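Local coordinates for protein Dr hemagglutinin structural subunit (Escherichia coli, PDB 1UT1) that forms the adhesive fimbrial subunit of uropathogenic strains, binding the Dr blood group antigen to mediate adherence to the upper urinary tract and mannose-resistant hemagglutination, at residues K89-W102 / W117-Q129. The protein carries 3 engineered substitutions. Residues are numbered along the deposited sequence; the frame is centred on the assembly and turned at random.
Sequences KLYVNIRPTDNSAW and WGGIIGIYVDGQQ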
ATOM      1  N   LYS A  89     -12.092  -6.117 -17.750  1.00 11.26           N
ATOM      2  CA  LYS A  89     -10.780  -6.183 -18.372  1.00 10.75           C
ATOM      3  C   LYS A  89     -10.465  -4.976 -19.272  1.00 12.26           C
ATOM      4  O   LYS A  89     -11.322  -4.489 -20.036  1.00 11.76           O
ATOM      5  CB  LYS A  89     -10.671  -7.459 -19.213  1.00 10.90           C
ATOM      6  CG  LYS A  89     -10.903  -8.740 -18.436  1.00 14.05           C
ATOM      7  CD  LYS A  89     -10.995  -9.909 -19.437  1.00 19.69           C
ATOM      8  CE  LYS A  89     -11.254 -11.230 -18.718  1.00 27.22           C
ATOM      9  NZ  LYS A  89     -11.401 -12.329 -19.711  1.00 45.81           N
ATOM     10  N   LEU A  90      -9.199  -4.565 -19.248  1.00 10.14           N
ATOM     11  CA  LEU A  90      -8.704  -3.560 -20.198  1.00 10.34           C
ATOM     12  C   LEU A  90      -7.530  -4.226 -20.904  1.00 12.33           C
ATOM     13  O   LEU A  90      -6.470  -4.425 -20.297  1.00 10.79           O
ATOM     14  CB  LEU A  90      -8.240  -2.316 -19.452  1.00 10.04           C
ATOM     15  CG  LEU A  90      -7.634  -1.169 -20.263  1.00 12.89           C
ATOM     16  CD1 LEU A  90      -8.669  -0.664 -21.316  1.00 12.36           C
ATOM     17  CD2 LEU A  90      -7.267  -0.011 -19.274  1.00 13.90           C
ATOM     18  N   TYR A  91      -7.767  -4.704 -22.132  1.00  9.90           N
ATOM     19  CA  TYR A  91      -6.757  -5.471 -22.852  1.00  8.85           C
ATOM     20  C   TYR A  91      -5.600  -4.582 -23.233  1.00 10.72           C
ATOM     21  O   TYR A  91      -5.788  -3.468 -23.750  1.00  9.60           O
ATOM     22  CB  TYR A  91      -7.357  -6.083 -24.097  1.00 10.19           C
ATOM     23  CG  TYR A  91      -8.341  -7.174 -23.747  1.00 12.60           C
ATOM     24  CD1 TYR A  91      -9.702  -6.918 -23.704  1.00 15.21           C
ATOM     25  CD2 TYR A  91      -7.894  -8.450 -23.441  1.00 13.69           C
ATOM     26  CE1 TYR A  91     -10.617  -7.929 -23.386  1.00 16.22           C
ATOM     27  CE2 TYR A  91      -8.792  -9.451 -23.085  1.00 16.39           C
ATOM     28  CZ  TYR A  91     -10.148  -9.172 -23.048  1.00 23.00           C
ATOM     29  OH  TYR A  91     -11.046 -10.203 -22.780  1.00 22.48           O
ATOM     30  N   VAL A  92      -4.403  -5.132 -23.104  1.00  8.59           N
ATOM     31  CA  VAL A  92      -3.209  -4.378 -23.446  1.00  8.12           C
ATOM     32  C   VAL A  92      -2.216  -5.191 -24.270  1.00 10.77           C
ATOM     33  O   VAL A  92      -2.154  -6.427 -24.160  1.00 10.21           O
ATOM     34  CB  VAL A  92      -2.470  -3.861 -22.157  1.00 10.35           C
ATOM     35  CG1 VAL A  92      -3.337  -2.826 -21.406  1.00 10.94           C
ATOM     36  CG2 VAL A  92      -2.058  -5.041 -21.197  1.00 11.31           C
ATOM     37  N   ASN A  93      -1.323  -4.458 -24.946  1.00  8.07           N
ATOM     38  CA  ASN A  93      -0.118  -5.032 -25.539  1.00  9.87           C
ATOM     39  C   ASN A  93       1.049  -4.647 -24.659  1.00 12.29           C
ATOM     40  O   ASN A  93       1.036  -3.598 -24.023  1.00 10.69           O
ATOM     41  CB  ASN A  93       0.129  -4.466 -26.922  1.00 13.72           C
ATOM     42  CG  ASN A  93      -0.778  -5.070 -27.952  1.00 26.39           C
ATOM     43  OD1 ASN A  93      -0.970  -6.296 -27.998  1.00 24.25           O
ATOM     44  ND2 ASN A  93      -1.405  -4.216 -28.741  1.00 18.51           N
ATOM     45  N   ILE A  94       2.023  -5.537 -24.587  1.00  9.83           N
ATOM     46  CA  ILE A  94       3.232  -5.333 -23.787  1.00 11.32           C
ATOM     47  C   ILE A  94       4.382  -5.409 -24.762  1.00 13.02           C
ATOM     48  O   ILE A  94       4.492  -6.375 -25.524  1.00 11.34           O
ATOM     49  CB  ILE A  94       3.374  -6.486 -22.760  1.00 15.50           C
ATOM     50  CG1 ILE A  94       2.151  -6.471 -21.809  1.00 17.13           C
ATOM     51  CG2 ILE A  94       4.677  -6.385 -22.002  1.00 16.10           C
ATOM     52  CD1 ILE A  94       2.142  -7.646 -20.780  1.00 20.58           C
ATOM     53  N   ARG A  95       5.200  -4.356 -24.811  1.00 10.60           N
ATOM     54  CA  ARG A  95       6.220  -4.249 -25.852  1.00 10.47           C
ATOM     55  C   ARG A  95       7.494  -3.559 -25.327  1.00 11.32           C
ATOM     56  O   ARG A  95       7.429  -2.433 -24.875  1.00 10.81           O
ATOM     57  CB  ARG A  95       5.652  -3.433 -27.032  1.00 13.89           C
ATOM     58  CG  ARG A  95       6.608  -3.316 -28.217  1.00 28.11           C
ATOM     59  CD  ARG A  95       5.909  -2.744 -29.423  1.00 35.52           C
ATOM     60  NE  ARG A  95       5.812  -1.285 -29.348  1.00 37.37           N
ATOM     61  CZ  ARG A  95       4.686  -0.603 -29.117  1.00 50.01           C
ATOM     62  NH1 ARG A  95       3.533  -1.242 -28.912  1.00 31.69           N
ATOM     63  NH2 ARG A  95       4.714   0.721 -29.070  1.00 27.17           N
ATOM     64  N   PRO A  96       8.649  -4.204 -25.462  1.00 11.19           N
ATOM     65  CA  PRO A  96       9.929  -3.556 -25.077  1.00  9.43           C
ATOM     66  C   PRO A  96      10.164  -2.407 -26.012  1.00 13.44           C
ATOM     67  O   PRO A  96       9.701  -2.438 -27.155  1.00 13.15           O
ATOM     68  CB  PRO A  96      10.982  -4.639 -25.354  1.00 11.64           C
ATOM     69  CG  PRO A  96      10.378  -5.474 -26.458  1.00 16.78           C
ATOM     70  CD  PRO A  96       8.865  -5.500 -26.140  1.00 13.23           C
ATOM     71  N   THR A  97      10.896  -1.392 -25.557  1.00 10.31           N
ATOM     72  CA  THR A  97      11.103  -0.209 -26.396  1.00 11.42           C
ATOM     73  C   THR A  97      12.309  -0.355 -27.330  1.00 16.41           C
ATOM     74  O   THR A  97      12.559   0.515 -28.160  1.00 15.84           O
ATOM     75  CB  THR A  97      11.288   1.073 -25.551  1.00  8.93           C
ATOM     76  OG1 THR A  97      12.521   1.006 -24.834  1.00 11.36           O
ATOM     77  CG2 THR A  97      10.125   1.295 -24.589  1.00  7.84           C
ATOM     78  N   ASP A  98      13.088  -1.417 -27.168  1.00 13.05           N
ATOM     79  CA  ASP A  98      14.223  -1.627 -28.067  1.00 12.71           C
ATOM     80  C   ASP A  98      13.772  -2.630 -29.141  1.00 18.18           C
ATOM     81  O   ASP A  98      12.579  -2.905 -29.284  1.00 19.82           O
ATOM     82  CB  ASP A  98      15.468  -2.112 -27.292  1.00 13.33           C
ATOM     83  CG  ASP A  98      15.238  -3.455 -26.570  1.00 14.38           C
ATOM     84  OD1 ASP A  98      16.190  -3.954 -25.921  1.00 15.65           O
ATOM     85  OD2 ASP A  98      14.148  -4.053 -26.728  1.00 11.25           O
ATOM     86  N   ASN A  99      14.707  -3.199 -29.865  1.00 20.39           N
ATOM     87  CA  ASN A  99      14.354  -4.121 -30.962  1.00 24.97           C
ATOM     88  C   ASN A  99      14.168  -5.566 -30.536  1.00 29.43           C
ATOM     89  O   ASN A  99      14.185  -6.451 -31.389  1.00 30.50           O
ATOM     90  CB  ASN A  99      15.489  -4.149 -31.993  1.00 32.82           C
ATOM     91  CG  ASN A  99      15.327  -3.137 -33.069  1.00 76.23           C
ATOM     92  OD1 ASN A  99      14.897  -3.475 -34.165  1.00 82.92           O
ATOM     93  ND2 ASN A  99      15.923  -1.972 -32.862  1.00 67.56           N
ATOM     94  N   SER A 100      14.153  -5.828 -29.234  1.00 20.56           N
ATOM     95  CA  SER A 100      14.254  -7.192 -28.772  1.00 15.86           C
ATOM     96  C   SER A 100      13.010  -8.033 -28.949  1.00 16.97           C
ATOM     97  O   SER A 100      11.898  -7.521 -28.967  1.00 14.43           O
ATOM     98  CB  SER A 100      14.812  -7.266 -27.357  1.00 15.80           C
ATOM     99  OG  SER A 100      13.927  -6.656 -26.444  1.00 15.22           O
ATOM    100  N   ALA A 101      13.217  -9.332 -29.165  1.00 15.16           N
ATOM    101  CA  ALA A 101      12.111 -10.256 -29.423  1.00 15.50           C
ATOM    102  C   ALA A 101      11.753 -11.045 -28.168  1.00 15.15           C
ATOM    103  O   ALA A 101      12.621 -11.624 -27.515  1.00 13.46           O
ATOM    104  CB  ALA A 101      12.481 -11.205 -30.540  1.00 16.71           C
ATOM    105  N   TRP A 102      10.456 -11.111 -27.900  1.00 11.98           N
ATOM    106  CA  TRP A 102       9.906 -11.792 -26.736  1.00 11.15           C
ATOM    107  C   TRP A 102       8.742 -12.672 -27.171  1.00 14.64           C
ATOM    108  O   TRP A 102       8.143 -12.469 -28.257  1.00 15.29           O
ATOM    109  CB  TRP A 102       9.379 -10.763 -25.705  1.00 10.08           C
ATOM    110  CG  TRP A 102      10.427  -9.853 -25.144  1.00 10.84           C
ATOM    111  CD1 TRP A 102      11.218  -9.004 -25.828  1.00 13.20           C
ATOM    112  CD2 TRP A 102      10.801  -9.747 -23.757  1.00  9.87           C
ATOM    113  NE1 TRP A 102      12.100  -8.372 -24.964  1.00 12.55           N
ATOM    114  CE2 TRP A 102      11.864  -8.818 -23.686  1.00 13.70           C
ATOM    115  CE3 TRP A 102      10.383 -10.400 -22.586  1.00 11.28           C
ATOM    116  CZ2 TRP A 102      12.455  -8.437 -22.470  1.00 12.87           C
ATOM    117  CZ3 TRP A 102      10.978 -10.049 -21.376  1.00 12.39           C
ATOM    118  CH2 TRP A 102      12.016  -9.067 -21.329  1.00 13.09           C
ATOM    119  N   TRP A 117      19.159  -8.747 -19.577  1.00 14.92           N
ATOM    120  CA  TRP A 117      18.546  -7.616 -20.253  1.00 13.57           C
ATOM    121  C   TRP A 117      18.134  -6.516 -19.273  1.00 16.45           C
ATOM    122  O   TRP A 117      17.603  -6.797 -18.178  1.00 16.16           O
ATOM    123  CB  TRP A 117      17.297  -8.099 -20.995  1.00 11.94           C
ATOM    124  CG  TRP A 117      16.674  -7.068 -21.840  1.00 13.55           C
ATOM    125  CD1 TRP A 117      17.120  -6.632 -23.068  1.00 16.12           C
ATOM    126  CD2 TRP A 117      15.441  -6.362 -21.582  1.00 13.10           C
ATOM    127  NE1 TRP A 117      16.228  -5.722 -23.590  1.00 14.71           N
ATOM    128  CE2 TRP A 117      15.200  -5.527 -22.699  1.00 15.26           C
ATOM    129  CE3 TRP A 117      14.521  -6.354 -20.511  1.00 13.15           C
ATOM    130  CZ2 TRP A 117      14.070  -4.701 -22.796  1.00 13.66           C
ATOM    131  CZ3 TRP A 117      13.394  -5.519 -20.607  1.00 14.22           C
ATOM    132  CH2 TRP A 117      13.192  -4.692 -21.741  1.00 14.39           C
ATOM    133  N   GLY A 118      18.247  -5.276 -19.741  1.00 13.11           N
ATOM    134  CA  GLY A 118      17.709  -4.126 -19.045  1.00 13.43           C
ATOM    135  C   GLY A 118      17.005  -3.320 -20.133  1.00 14.44           C
ATOM    136  O   GLY A 118      17.461  -3.273 -21.290  1.00 13.73           O
ATOM    137  N   GLY A 119      15.902  -2.696 -19.775  1.00 10.50           N
ATOM    138  CA  GLY A 119      15.147  -1.934 -20.751  1.00 10.33           C
ATOM    139  C   GLY A 119      13.824  -1.411 -20.187  1.00 12.47           C
ATOM    140  O   GLY A 119      13.596  -1.368 -18.981  1.00 12.63           O
ATOM    141  N   ILE A 120      12.985  -0.973 -21.092  1.00  9.67           N
ATOM    142  CA  ILE A 120      11.713  -0.371 -20.740  1.00  8.25           C
ATOM    143  C   ILE A 120      10.660  -1.172 -21.471  1.00 11.30           C
ATOM    144  O   ILE A 120      10.791  -1.427 -22.666  1.00  9.01           O
ATOM    145  CB  ILE A 120      11.659   1.078 -21.274  1.00 11.20           C
ATOM    146  CG1 ILE A 120      12.780   1.928 -20.654  1.00 11.55           C
ATOM    147  CG2 ILE A 120      10.278   1.702 -20.999  1.00 11.86           C
ATOM    148  CD1 ILE A 120      13.031   3.247 -21.385  1.00 16.51           C
ATOM    149  N   ILE A 121       9.653  -1.620 -20.740  1.00  9.28           N
ATOM    150  CA  ILE A 121       8.519  -2.323 -21.330  1.00 10.18           C
ATOM    151  C   ILE A 121       7.350  -1.317 -21.310  1.00 13.32           C
ATOM    152  O   ILE A 121       7.040  -0.749 -20.275  1.00 15.40           O
ATOM    153  CB  ILE A 121       8.104  -3.519 -20.437  1.00 12.62           C
ATOM    154  CG1 ILE A 121       9.205  -4.598 -20.387  1.00 15.00           C
ATOM    155  CG2 ILE A 121       6.757  -4.100 -20.907  1.00 13.09           C
ATOM    156  CD1 ILE A 121       9.395  -5.317 -21.639  1.00 15.50           C
ATOM    157  N   GLY A 122       6.742  -1.077 -22.457  1.00  8.96           N
ATOM    158  CA  GLY A 122       5.579  -0.200 -22.536  1.00  8.88           C
ATOM    159  C   GLY A 122       4.308  -1.059 -22.460  1.00 13.04           C
ATOM    160  O   GLY A 122       4.242  -2.144 -23.044  1.00 10.93           O
ATOM    161  N   ILE A 123       3.305  -0.550 -21.770  1.00  8.33           N
ATOM    162  CA  ILE A 123       2.003  -1.220 -21.687  1.00  7.28           C
ATOM    163  C   ILE A 123       1.039  -0.282 -22.447  1.00 10.95           C
ATOM    164  O   ILE A 123       0.962   0.919 -22.114  1.00 12.08           O
ATOM    165  CB  ILE A 123       1.524  -1.285 -20.233  1.00 10.09           C
ATOM    166  CG1 ILE A 123       2.564  -1.989 -19.327  1.00 11.76           C
ATOM    167  CG2 ILE A 123       0.156  -2.005 -20.161  1.00 12.06           C
ATOM    168  CD1 ILE A 123       2.960  -3.408 -19.795  1.00 15.13           C
ATOM    169  N   TYR A 124       0.322  -0.810 -23.453  1.00  8.39           N
ATOM    170  CA  TYR A 124      -0.544   0.035 -24.295  1.00  9.02           C
ATOM    171  C   TYR A 124      -1.914  -0.579 -24.432  1.00 12.03           C
ATOM    172  O   TYR A 124      -2.059  -1.797 -24.513  1.00 11.47           O
ATOM    173  CB  TYR A 124       0.064   0.139 -25.715  1.00 10.51           C
ATOM    174  CG  TYR A 124       1.507   0.582 -25.724  1.00  9.53           C
ATOM    175  CD1 TYR A 124       1.832   1.947 -25.740  1.00  9.92           C
ATOM    176  CD2 TYR A 124       2.534  -0.342 -25.558  1.00 10.36           C
ATOM    177  CE1 TYR A 124       3.167   2.361 -25.742  1.00  9.68           C
ATOM    178  CE2 TYR A 124       3.894   0.064 -25.559  1.00 10.71           C
ATOM    179  CZ  TYR A 124       4.185   1.429 -25.647  1.00 10.01           C
ATOM    180  OH  TYR A 124       5.512   1.850 -25.575  1.00 10.46           O
ATOM    181  N   VAL A 125      -2.916   0.267 -24.598  1.00  8.92           N
ATOM    182  CA  VAL A 125      -4.277  -0.237 -24.835  1.00  8.01           C
ATOM    183  C   VAL A 125      -4.289  -1.020 -26.162  1.00 11.78           C
ATOM    184  O   VAL A 125      -3.769  -0.561 -27.166  1.00 13.65           O
ATOM    185  CB  VAL A 125      -5.285   0.951 -24.880  1.00 10.21           C
ATOM    186  CG1 VAL A 125      -6.679   0.479 -25.334  1.00 10.29           C
ATOM    187  CG2 VAL A 125      -5.370   1.616 -23.487  1.00  9.96           C
ATOM    188  N   ASP A 126      -4.840  -2.229 -26.146  1.00  9.91           N
ATOM    189  CA  ASP A 126      -4.896  -3.054 -27.369  1.00 10.33           C
ATOM    190  C   ASP A 126      -6.328  -3.016 -27.946  1.00 15.21           C
ATOM    191  O   ASP A 126      -7.195  -3.737 -27.475  1.00 15.20           O
ATOM    192  CB  ASP A 126      -4.527  -4.515 -27.049  1.00 12.18           C
ATOM    193  CG  ASP A 126      -4.539  -5.413 -28.303  1.00 17.62           C
ATOM    194  OD1 ASP A 126      -4.574  -4.880 -29.450  1.00 18.01           O
ATOM    195  OD2 ASP A 126      -4.639  -6.640 -28.139  1.00 23.78           O
ATOM    196  N   GLY A 127      -6.543  -2.177 -28.950  1.00 13.76           N
ATOM    197  CA  GLY A 127      -7.873  -2.001 -29.557  1.00 13.42           C
ATOM    198  C   GLY A 127      -8.596  -0.921 -28.749  1.00 15.98           C
ATOM    199  O   GLY A 127      -8.460  -0.875 -27.518  1.00 12.86           O
ATOM    200  N   GLN A 128      -9.291  -0.008 -29.437  1.00 12.66           N
ATOM    201  CA  GLN A 128      -9.986   1.077 -28.745  1.00 12.92           C
ATOM    202  C   GLN A 128     -10.949   0.475 -27.737  1.00 14.55           C
ATOM    203  O   GLN A 128     -11.685  -0.492 -28.042  1.00 11.93           O
ATOM    204  CB  GLN A 128     -10.685   2.048 -29.733  1.00 14.65           C
ATOM    205  CG  GLN A 128     -11.963   1.526 -30.345  1.00 16.97           C
ATOM    206  CD  GLN A 128     -13.174   1.749 -29.428  1.00 21.96           C
ATOM    207  OE1 GLN A 128     -13.068   2.426 -28.409  1.00 16.63           O
ATOM    208  NE2 GLN A 128     -14.333   1.163 -29.792  1.00 16.19           N
ATOM    209  N   GLN A 129     -10.874   0.963 -26.497  1.00 11.45           N
ATOM    210  CA  GLN A 129     -11.740   0.442 -25.430  1.00 11.24           C
ATOM    211  C   GLN A 129     -12.406   1.589 -24.681  1.00 15.98           C
ATOM    212  O   GLN A 129     -12.372   1.671 -23.443  1.00 13.63           O
ATOM    213  CB  GLN A 129     -10.954  -0.508 -24.507  1.00 11.49           C
ATOM    214  CG  GLN A 129     -10.654  -1.852 -25.179  1.00 13.03           C
ATOM    215  CD  GLN A 129      -9.590  -2.664 -24.443  1.00 15.79           C
ATOM    216  OE1 GLN A 129      -9.887  -3.345 -23.474  1.00 13.22           O
ATOM    217  NE2 GLN A 129      -8.350  -2.606 -24.923  1.00 12.00           N
TER
HETATM  218  O   HOH W   1     -12.363  -4.402 -23.000  1.00 27.47           O
HETATM  219  O   HOH W   2      -1.494  -1.473 -28.628  1.00 17.55           O
HETATM  220  O   HOH W   3       7.232   0.067 -26.257  1.00 10.94           O
HETATM  221  O   HOH W   4      13.970  -1.109 -23.790  1.00 11.97           O
HETATM  222  O   HOH W   5      17.137  -2.279 -23.850  1.00 25.86           O
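Gln129 reaches across to Tyr91 and grips its backbone twice, at one end of an antiparallel pairing between 89-96 and 118-125. Along the Gln129 side chain, CB packs on Leu90 CD1 at 3.9 Å, and the chain stays extended past CG, which brings the amide alongside the Tyr91 backbone. CD lies near Leu90 CD1; OE1 then accepts from Tyr91 N at 2.9 Å on a lone pair, while NE2 donates to Tyr91 O in that carbonyl's plane, on a lone pair. Water 1 also donates to OE1 and NE2 bonds Gly127 O, so both polar atoms are doubly engaged and the rotation of the amide is fixed. Tyr91 O accepts a second hydrogen bond, from Asp126 N, which sits above the carbonyl plane.

Paired backbone bonds then join Asn93 to Tyr124 and Arg95 to Gly122. Strand 89-96 also pairs with 78-83, and 118-125 with 49-58, so the contact joins two inner strands of the Dr-adhesin beta fold. On one face Arg95, bent at chi3 (81°), lays its guanidinium almost flat on the Tyr124 ring, planes 14° apart, with NH2 3.5 Å from CZ: an off-centre cation-pi stack. The other face carries Ile94, Ile121 and Ile123; Ile94 CG2 and Ile121 CG2 are tight at 3.3 Å.

Beyond Pro96, Trp117 NE1 donates to Asp98 OD1 at 2.9 Å; OD1 lies in the indole plane, and NE1 meets it on its syn side, somewhat out of the carboxylate plane. Asp98 OD2 receives Ser100 N in an Asx turn and also Ser100 OG, which in turn accepts from Trp102 NE1. Trp102 meets the Trp117 face edge-on, CZ2 to CE3 3.5 Å, planes at 76°. Side chains thus continue the hydrogen bonding beyond the backbone ladder: the Gln129 amide at one end, Asp98, Ser100 and two indoles at the other.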